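Local coordinates for iminosuccinate reductase (Paracoccus denitrificans, PDB 6RQA), which catalyses the NADH-dependent reduction of iminosuccinate to L-aspartate, the step that regenerates the amino group donor of the beta-hydroxyaspartate cycle, at residues A[32-36]-A[37-41]; A[120-124]-A[125-129]; A[248-251]-A[252-256]; A[281-284]-A[285-289]. All coordinates share one frame; numbering follows the deposited sequence.

Contact 1 (A[32-36]-A[37-41]); sequences GLMTP and EAAFE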
loop_
_atom_site.group_PDB
_atom_site.type_symbol
_atom_site.label_atom_id
_atom_site.label_comp_id
_atom_site.label_asym_id
_atom_site.label_seq_id
_atom_site.Cartn_x
_atom_site.Cartn_y
_atom_site.Cartn_z
ATOM N N GLY A 32 4.241 18.191 -20.349
ATOM C CA GLY A 32 4.587 18.069 -21.752
ATOM C C GLY A 32 4.210 16.755 -22.395
ATOM O O GLY A 32 4.385 16.601 -23.609
ATOM N N LEU A 33 3.700 15.805 -21.615
ATOM C CA LEU A 33 3.303 14.495 -22.117
ATOM C C LEU A 33 1.798 14.287 -22.135
ATOM O O LEU A 33 1.266 13.765 -23.115
ATOM C CB LEU A 33 3.952 13.390 -21.276
ATOM C CG LEU A 33 5.479 13.308 -21.327
ATOM C CD1 LEU A 33 6.003 12.338 -20.280
ATOM C CD2 LEU A 33 5.941 12.900 -22.716
ATOM N N MET A 34 1.098 14.695 -21.084
ATOM C CA MET A 34 -0.332 14.460 -20.978
ATOM C C MET A 34 -1.130 15.607 -21.584
ATOM O O MET A 34 -0.729 16.773 -21.530
ATOM C CB MET A 34 -0.741 14.264 -19.519
ATOM C CG MET A 34 -0.974 12.815 -19.145
ATOM S SD MET A 34 -2.364 12.112 -20.047
ATOM C CE MET A 34 -1.917 10.380 -20.055
ATOM N N THR A 35 -2.265 15.256 -22.168
ATOM C CA THR A 35 -3.253 16.185 -22.689
ATOM C C THR A 35 -4.605 15.807 -22.111
ATOM O O THR A 35 -4.816 14.657 -21.711
ATOM C CB THR A 35 -3.311 16.150 -24.224
ATOM O OG1 THR A 35 -3.751 14.859 -24.658
ATOM C CG2 THR A 35 -1.944 16.439 -24.823
ATOM N N PRO A 36 -5.541 16.757 -22.030
ATOM C CA PRO A 36 -6.890 16.402 -21.557
ATOM C C PRO A 36 -7.562 15.326 -22.396
ATOM O O PRO A 36 -8.389 14.572 -21.869
ATOM C CB PRO A 36 -7.644 17.736 -21.629
ATOM C CG PRO A 36 -6.577 18.769 -21.474
ATOM C CD PRO A 36 -5.379 18.212 -22.191
ATOM N N GLU A 37 -7.227 15.228 -23.685
ATOM C CA GLU A 37 -7.796 14.169 -24.515
ATOM C C GLU A 37 -7.174 12.816 -24.187
ATOM O O GLU A 37 -7.879 11.801 -24.132
ATOM C CB GLU A 37 -7.608 14.496 -25.998
ATOM C CG GLU A 37 -8.210 15.821 -26.443
ATOM C CD GLU A 37 -7.230 16.977 -26.354
ATOM O OE1 GLU A 37 -6.270 16.889 -25.560
ATOM O OE2 GLU A 37 -7.415 17.971 -27.087
ATOM N N ALA A 38 -5.856 12.782 -23.970
ATOM C CA ALA A 38 -5.194 11.525 -23.633
ATOM C C ALA A 38 -5.646 11.008 -22.272
ATOM O O ALA A 38 -5.858 9.803 -22.099
ATOM C CB ALA A 38 -3.677 11.703 -23.663
ATOM N N ALA A 39 -5.794 11.904 -21.294
ATOM C CA ALA A 39 -6.330 11.494 -20.001
ATOM C C ALA A 39 -7.776 11.039 -20.117
ATOM O O ALA A 39 -8.200 10.132 -19.394
ATOM C CB ALA A 39 -6.215 12.638 -18.993
ATOM N N PHE A 40 -8.543 11.650 -21.023
ATOM C CA PHE A 40 -9.938 11.261 -21.198
ATOM C C PHE A 40 -10.046 9.843 -21.749
ATOM O O PHE A 40 -10.850 9.040 -21.263
ATOM C CB PHE A 40 -10.650 12.254 -22.117
ATOM C CG PHE A 40 -12.118 11.978 -22.288
ATOM C CD1 PHE A 40 -13.044 12.539 -21.426
ATOM C CD2 PHE A 40 -12.570 11.160 -23.311
ATOM C CE1 PHE A 40 -14.394 12.287 -21.578
ATOM C CE2 PHE A 40 -13.919 10.902 -23.466
ATOM C CZ PHE A 40 -14.831 11.467 -22.599
ATOM N N GLU A 41 -9.241 9.520 -22.764
ATOM C CA GLU A 41 -9.311 8.195 -23.373
ATOM C C GLU A 41 -8.898 7.108 -22.389
ATOM O O GLU A 41 -9.454 6.003 -22.407
ATOM C CB GLU A 41 -8.436 8.141 -24.624
ATOM C CG GLU A 41 -8.860 9.095 -25.727
ATOM C CD GLU A 41 -7.983 8.983 -26.959
ATOM O OE1 GLU A 41 -8.371 9.521 -28.018
ATOM O OE2 GLU A 41 -6.908 8.352 -26.870
#
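Thr35 turns its hydroxyl into the first turn of the helix that follows it, where OG1 accepts from the amide of Ala38 (OG1 to N 3.0 Å, N-H...O angle 157°). The torsion explains the reach: with chi1 at 64°, OG1 lies between the backbone N and the carbonyl carbon of Thr35, facing the amide of Ala38, while CG2 stands anti to the carbonyl carbon. The carboxylate of Glu37 folds back at chi2 toward the same hydroxyl, its OE1 3.4 Å from Thr35 OG1 in a weak hydrogen bond, and the Glu37 chain runs side by side with the Pro36 ring. This is an N-cap, with Thr35 as the capping residue and Pro36 as the first residue of helix 36-51. The helical bonds start at once: Ala39 N donates almost straight to Thr35 O (3.0 Å, 173°), and Phe40 N to Pro36 O from above the carbonyl plane. On the inner side Met34 brings SD alongside two methyls, 3.9 Å from Ala38 CB and 4.0 Å from Ala39 CB. A valine in place of Thr35 would probably leave the Ala38 amide without its cap and Glu37 OE1 without a hydroxyl to hold it. Met34 also packs on helix 316-333, whereas Phe40 sends its ring away to helix 125-143.

Contact 2 (A[120-124]-A[125-129]); sequences AAVGG and NLLTA
The turn from strand 118-123 into helix 125-143 brings Thr128 beside the bound NAD and the probable catalytic lysine, and Gly124 is the residue just ahead of the helix. The carbonyl of Gly124 is gripped twice by Thr128, from opposite faces of its plane: by the hydroxyl (OG1 to O 2.6 Å), tilted 25° from that plane, and by the amide (N to O 3.0 Å), which stands farther out of the plane on the other side. Chi1 of -58° sets OG1 beside the backbone N of Thr128, and this lets the hydroxyl reach the same oxygen as the amide, from the other face. The same hydroxyl is hydrogen-bonded to Lys88 NZ, the proton donor/acceptor by similarity, so the backbone grip probably helps to position a second-shell group next to that lysine. Upstream, Leu127 points back at the strand, its CD1 3.4 Å from Gly123 O and 3.7 Å from Val122 CG1, the side chains of Val122 and Leu127 crossing at about a right angle. One water bridges the turn, donating to Gly123 O (2.6 Å) and accepting from Leu127 N (2.9 Å). Asn125 faces the other way, where its OD1 accepts from Ser106 N. The axes of strand 120-123 and helix 125-129 are inclined at 73°; Val122 and Leu127 pack against helices 30-33 and 316-333, Leu126 and Ala129 rest on helix 158-170, and the strand pairs with strands 104-111 and 22-25.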
loop_
_atom_site.group_PDB
_atom_site.type_symbol
_atom_site.label_atom_id
_atom_site.label_comp_id
_atom_site.label_asym_id
_atom_site.label_seq_id
_atom_site.Cartn_x
_atom_site.Cartn_y
_atom_site.Cartn_z
ATOM N N ALA A 120 7.907 0.979 -13.244
ATOM C CA ALA A 120 7.930 2.424 -13.418
ATOM C C ALA A 120 7.554 3.128 -12.122
ATOM O O ALA A 120 6.825 2.587 -11.287
ATOM C CB ALA A 120 6.984 2.865 -14.543
ATOM N N ALA A 121 8.072 4.346 -11.970
ATOM C CA ALA A 121 7.671 5.267 -10.912
ATOM C C ALA A 121 7.408 6.619 -11.554
ATOM O O ALA A 121 8.281 7.163 -12.238
ATOM C CB ALA A 121 8.742 5.385 -9.828
ATOM N N VAL A 122 6.208 7.154 -11.345
ATOM C CA VAL A 122 5.763 8.374 -12.007
ATOM C C VAL A 122 5.272 9.360 -10.958
ATOM O O VAL A 122 4.601 8.971 -9.996
ATOM C CB VAL A 122 4.649 8.083 -13.036
ATOM C CG1 VAL A 122 4.321 9.327 -13.843
ATOM C CG2 VAL A 122 5.050 6.935 -13.950
ATOM N N GLY A 123 5.611 10.633 -11.141
ATOM C CA GLY A 123 5.044 11.664 -10.287
ATOM C C GLY A 123 3.534 11.713 -10.431
ATOM O O GLY A 123 2.992 11.638 -11.535
ATOM N N GLY A 124 2.847 11.839 -9.298
ATOM C CA GLY A 124 1.406 11.685 -9.294
ATOM C C GLY A 124 0.596 12.930 -8.998
ATOM O O GLY A 124 -0.637 12.877 -9.019
ATOM N N ASN A 125 1.260 14.055 -8.725
ATOM C CA ASN A 125 0.533 15.278 -8.394
ATOM C C ASN A 125 -0.321 15.743 -9.568
ATOM O O ASN A 125 -1.554 15.790 -9.478
ATOM C CB ASN A 125 1.509 16.375 -7.963
ATOM C CG ASN A 125 2.126 16.105 -6.605
ATOM O OD1 ASN A 125 1.603 15.317 -5.818
ATOM N ND2 ASN A 125 3.243 16.765 -6.321
ATOM N N LEU A 126 0.322 16.086 -10.688
ATOM C CA LEU A 126 -0.428 16.536 -11.855
ATOM C C LEU A 126 -1.318 15.433 -12.413
ATOM O O LEU A 126 -2.396 15.717 -12.947
ATOM C CB LEU A 126 0.532 17.044 -12.933
ATOM C CG LEU A 126 -0.113 17.605 -14.203
ATOM C CD1 LEU A 126 -1.128 18.679 -13.851
ATOM C CD2 LEU A 126 0.941 18.151 -15.149
ATOM N N LEU A 127 -0.893 14.171 -12.291
ATOM C CA LEU A 127 -1.705 13.068 -12.796
ATOM C C LEU A 127 -3.037 12.980 -12.062
ATOM O O LEU A 127 -4.077 12.721 -12.681
ATOM C CB LEU A 127 -0.941 11.749 -12.679
ATOM C CG LEU A 127 0.192 11.499 -13.675
ATOM C CD1 LEU A 127 0.737 10.088 -13.519
ATOM C CD2 LEU A 127 -0.283 11.736 -15.100
ATOM N N THR A 128 -3.028 13.199 -10.745
ATOM C CA THR A 128 -4.260 13.106 -9.966
ATOM C C THR A 128 -5.292 14.120 -10.445
ATOM O O THR A 128 -6.459 13.779 -10.663
ATOM C CB THR A 128 -3.961 13.307 -8.480
ATOM O OG1 THR A 128 -3.011 12.328 -8.043
ATOM C CG2 THR A 128 -5.236 13.166 -7.661
ATOM N N ALA A 129 -4.876 15.378 -10.615
ATOM C CA ALA A 129 -5.805 16.404 -11.078
ATOM C C ALA A 129 -6.312 16.098 -12.481
ATOM O O ALA A 129 -7.480 16.352 -12.797
ATOM C CB ALA A 129 -5.137 17.778 -11.035
HETATM O O HOH W 1 2.024 13.940 -12.058
#

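Contact 3 (A[248-251]-A[252-256]); sequences QELD and PALVA
The Gln248 side chain crosses that of Pro252 at about a right angle, its NE2 3.3 Å from Pro252 CD. The chain is extended beyond CG, and NE2 finds its acceptor in Leu250 O (3.1 Å), nearly in line with that carbonyl; the same nitrogen that touches the ring is thus held by the Leu250 carbonyl. Asp251 then caps the helix: with CG anti to its backbone N (chi1 -174°), OD1 accepts weakly from Ala253 N at 3.4 Å. This is the N-cap of the short helix 252-256, with proline in its first turn, in the NAD-binding half of the enzyme built on the eight-stranded parallel sheet. The backbone carbonyl of Asp251 takes the amide of Val255 (O to N 3.0 Å, 158°) and, weakly, that of Leu254. Leu250 points at the helix, its CB 3.8 Å from Val255 CG2 and its CG 4.1 Å from Leu254 CD2; both leucines also pack on Ile237 of strand 235-239. An alanine at Asp251 would probably leave the amide of Ala253 without its weak side-chain cap and take from Asn228 N the OD2 acceptor that ties the turn to the segment following strand 224-226.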
loop_
_atom_site.group_PDB
_atom_site.type_symbol
_atom_site.label_atom_id
_atom_site.label_comp_id
_atom_site.label_asym_id
_atom_site.label_seq_id
_atom_site.Cartn_x
_atom_site.Cartn_y
_atom_site.Cartn_z
ATOM N N GLN A 248 -19.096 16.985 2.715
ATOM C CA GLN A 248 -20.427 17.099 2.140
ATOM C C GLN A 248 -20.480 18.321 1.236
ATOM O O GLN A 248 -19.974 19.388 1.594
ATOM C CB GLN A 248 -21.499 17.204 3.232
ATOM C CG GLN A 248 -22.921 17.260 2.700
ATOM C CD GLN A 248 -23.947 17.401 3.803
ATOM O OE1 GLN A 248 -23.603 17.646 4.959
ATOM N NE2 GLN A 248 -25.219 17.249 3.453
ATOM N N GLU A 249 -21.093 18.154 0.071
ATOM C CA GLU A 249 -21.292 19.238 -0.881
ATOM C C GLU A 249 -22.753 19.482 -1.214
ATOM O O GLU A 249 -23.158 20.634 -1.386
ATOM C CB GLU A 249 -20.526 18.954 -2.182
ATOM C CG GLU A 249 -19.027 19.180 -2.099
ATOM C CD GLU A 249 -18.343 19.016 -3.442
ATOM O OE1 GLU A 249 -18.684 18.062 -4.171
ATOM O OE2 GLU A 249 -17.471 19.848 -3.775
ATOM N N LEU A 250 -23.558 18.429 -1.303
ATOM C CA LEU A 250 -24.919 18.523 -1.803
ATOM C C LEU A 250 -25.930 18.318 -0.682
ATOM O O LEU A 250 -25.620 17.789 0.388
ATOM C CB LEU A 250 -25.163 17.495 -2.914
ATOM C CG LEU A 250 -24.804 17.872 -4.355
ATOM C CD1 LEU A 250 -23.358 18.323 -4.487
ATOM C CD2 LEU A 250 -25.078 16.699 -5.279
ATOM N N ASP A 251 -27.151 18.760 -0.948
ATOM C CA ASP A 251 -28.266 18.475 -0.058
ATOM C C ASP A 251 -28.670 17.014 -0.222
ATOM O O ASP A 251 -28.925 16.573 -1.351
ATOM C CB ASP A 251 -29.440 19.401 -0.383
ATOM C CG ASP A 251 -30.595 19.261 0.591
ATOM O OD1 ASP A 251 -30.433 18.597 1.635
ATOM O OD2 ASP A 251 -31.674 19.823 0.311
ATOM N N PRO A 252 -28.715 16.227 0.858
ATOM C CA PRO A 252 -29.137 14.823 0.721
ATOM C C PRO A 252 -30.499 14.655 0.068
ATOM O O PRO A 252 -30.744 13.625 -0.573
ATOM C CB PRO A 252 -29.135 14.320 2.170
ATOM C CG PRO A 252 -28.114 15.170 2.850
ATOM C CD PRO A 252 -28.223 16.528 2.215
ATOM N N ALA A 253 -31.394 15.637 0.206
ATOM C CA ALA A 253 -32.674 15.568 -0.491
ATOM C C ALA A 253 -32.483 15.670 -2.000
ATOM O O ALA A 253 -33.185 15.000 -2.767
ATOM C CB ALA A 253 -33.605 16.672 0.009
ATOM N N LEU A 254 -31.543 16.508 -2.442
ATOM C CA LEU A 254 -31.221 16.583 -3.863
ATOM C C LEU A 254 -30.602 15.280 -4.354
ATOM O O LEU A 254 -30.893 14.826 -5.466
ATOM C CB LEU A 254 -30.278 17.758 -4.122
ATOM C CG LEU A 254 -29.638 17.861 -5.507
ATOM C CD1 LEU A 254 -30.695 18.095 -6.576
ATOM C CD2 LEU A 254 -28.591 18.963 -5.525
ATOM N N VAL A 255 -29.747 14.666 -3.533
ATOM C CA VAL A 255 -29.157 13.381 -3.888
ATOM C C VAL A 255 -30.227 12.300 -3.972
ATOM O O VAL A 255 -30.109 11.358 -4.766
ATOM C CB VAL A 255 -28.055 13.015 -2.874
ATOM C CG1 VAL A 255 -27.379 11.708 -3.252
ATOM C CG2 VAL A 255 -27.034 14.140 -2.774
ATOM N N ALA A 256 -31.294 12.422 -3.179
ATOM C CA ALA A 256 -32.297 11.364 -3.124
ATOM C C ALA A 256 -33.158 11.320 -4.381
ATOM O O ALA A 256 -33.634 10.244 -4.762
ATOM C CB ALA A 256 -33.177 11.537 -1.886
#

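Contact 4 (A[281-284]-A[285-289]); sequences GLIR and EDQVG
Ile283 meets the amide oxygen of Gln287 with CA and CB, Gln287 OE1 lying 3.4 Å from Ile283 CA, after Gly281 has taken the chain out of helix 275-279 at positive phi. Further out along Ile283, CD1 comes only loosely near Val288 CG2, at 4.4 Å, and both side chains also pack on Ile260 of strand 259-262. Arg284 carries most of the contact. Its amide donates weakly but fairly straight to Gln287 OE1 (N to OE1 3.3 Å, 161°), and its carbonyl accepts from Gln287 N at 2.9 Å, the donor standing above the carbonyl plane; Gln287 thus binds the backbone of Arg284 through both its main chain and its side chain. The bond from Gln287 N to Arg284 O closes the short 3-10 turn 285-287, which leads from the loop after helix 275-279 into strand 288-290, an outermost strand of the parallel sheet within this chain. The side chain of Arg284 is turned over the same turn: CG sits between the backbone N and the carbonyl carbon, and the chain runs extended from there to NE. Over one face of the guanidinium lies Gln287 NE2, above its centre and 3.4 Å from Arg284 CZ, a packing contact and not a hydrogen bond, with the guanidinium and amide planes 37° apart. At the guanidinium edge, near its plane, Asp286 OD2 forms a salt bridge with Arg284 NE (3.1 Å), weak as a hydrogen bond, and the carboxylate is twisted 56° from the guanidinium plane. Away from the arginine, Glu285 packs on Val265 and Val269 of helix 265-270.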
loop_
_atom_site.group_PDB
_atom_site.type_symbol
_atom_site.label_atom_id
_atom_site.label_comp_id
_atom_site.label_asym_id
_atom_site.label_seq_id
_atom_site.Cartn_x
_atom_site.Cartn_y
_atom_site.Cartn_z
ATOM N N GLY A 281 -31.112 7.077 5.433
ATOM C CA GLY A 281 -32.103 6.163 4.905
ATOM C C GLY A 281 -32.835 6.653 3.678
ATOM O O GLY A 281 -33.767 5.983 3.224
ATOM N N LEU A 282 -32.442 7.805 3.127
ATOM C CA LEU A 282 -33.114 8.337 1.947
ATOM C C LEU A 282 -32.906 7.447 0.729
ATOM O O LEU A 282 -33.797 7.347 -0.122
ATOM C CB LEU A 282 -32.619 9.755 1.662
ATOM C CG LEU A 282 -32.950 10.810 2.719
ATOM C CD1 LEU A 282 -32.082 12.044 2.535
ATOM C CD2 LEU A 282 -34.423 11.178 2.658
ATOM N N ILE A 283 -31.744 6.801 0.624
ATOM C CA ILE A 283 -31.440 5.896 -0.477
ATOM C C ILE A 283 -30.770 4.648 0.082
ATOM O O ILE A 283 -30.310 4.617 1.225
ATOM C CB ILE A 283 -30.529 6.544 -1.543
ATOM C CG1 ILE A 283 -29.200 6.968 -0.915
ATOM C CG2 ILE A 283 -31.222 7.728 -2.203
ATOM C CD1 ILE A 283 -28.180 7.459 -1.914
ATOM N N ARG A 284 -30.720 3.612 -0.749
ATOM C CA ARG A 284 -30.003 2.387 -0.445
ATOM C C ARG A 284 -28.921 2.168 -1.495
ATOM O O ARG A 284 -29.001 2.683 -2.613
ATOM C CB ARG A 284 -30.952 1.182 -0.382
ATOM C CG ARG A 284 -31.970 1.122 -1.509
ATOM C CD ARG A 284 -32.939 -0.034 -1.305
ATOM N NE ARG A 284 -33.906 -0.144 -2.394
ATOM C CZ ARG A 284 -35.092 0.456 -2.406
ATOM N NH1 ARG A 284 -35.907 0.298 -3.439
ATOM N NH2 ARG A 284 -35.465 1.214 -1.383
ATOM N N GLU A 285 -27.897 1.394 -1.121
ATOM C CA GLU A 285 -26.718 1.271 -1.973
ATOM C C GLU A 285 -27.023 0.605 -3.309
ATOM O O GLU A 285 -26.282 0.818 -4.275
ATOM C CB GLU A 285 -25.611 0.500 -1.250
ATOM C CG GLU A 285 -25.880 -0.982 -1.064
ATOM C CD GLU A 285 -24.602 -1.799 -1.022
ATOM O OE1 GLU A 285 -23.715 -1.558 -1.869
ATOM O OE2 GLU A 285 -24.480 -2.677 -0.142
ATOM N N ASP A 286 -28.165 -0.069 -3.404
ATOM C CA ASP A 286 -28.467 -0.747 -4.688
ATOM C C ASP A 286 -29.065 0.258 -5.656
ATOM O O ASP A 286 -29.195 -0.043 -6.809
ATOM C CB ASP A 286 -29.235 -2.058 -4.524
ATOM C CG ASP A 286 -30.339 -2.019 -3.499
ATOM O OD1 ASP A 286 -30.233 -2.756 -2.526
ATOM O OD2 ASP A 286 -31.306 -1.291 -3.714
ATOM N N GLN A 287 -29.422 1.420 -5.157
ATOM C CA GLN A 287 -29.891 2.499 -6.015
ATOM C C GLN A 287 -28.754 3.351 -6.560
ATOM O O GLN A 287 -29.016 4.339 -7.256
ATOM C CB GLN A 287 -30.880 3.387 -5.254
ATOM C CG GLN A 287 -32.177 2.691 -4.878
ATOM C CD GLN A 287 -33.082 3.567 -4.036
ATOM O OE1 GLN A 287 -32.620 4.480 -3.352
ATOM N NE2 GLN A 287 -34.381 3.296 -4.086
ATOM N N VAL A 288 -27.509 2.999 -6.262
ATOM C CA VAL A 288 -26.339 3.742 -6.714
ATOM C C VAL A 288 -25.755 2.998 -7.909
ATOM O O VAL A 288 -25.218 1.894 -7.764
ATOM C CB VAL A 288 -25.306 3.903 -5.591
ATOM C CG1 VAL A 288 -24.063 4.604 -6.108
ATOM C CG2 VAL A 288 -25.910 4.671 -4.425
ATOM N N GLY A 289 -25.855 3.600 -9.092
ATOM C CA GLY A 289 -25.381 2.975 -10.307
ATOM C C GLY A 289 -23.890 3.150 -10.518
ATOM O O GLY A 289 -23.165 3.712 -9.698
#

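How the contacts relate
The four contacts form two pairs, with centres 13 Å apart within each, on opposite sides of the chain's centre. In the first, Met34 CG of contact 1 packs on Leu127 CD2 of contact 2 at 4.2 Å. In the second, contact 3 meets contact 4 through Ala256 CA and Ile283 CG2 (3.9 Å) and through Pro252 O and Leu282 CD1 (3.7 Å). Between the pairs the nearest atoms remain about 14 Å apart, those of contacts 2 and 3. Contact 2 lies closest to the NAD: the Thr128 side chain is about 4 Å from it and about 3 Å from that of Lys88, the probable proton donor/acceptor. From the side chains of Gln248, Ala39 and Val288 to the NAD it is about 9, 13 and 14 Å.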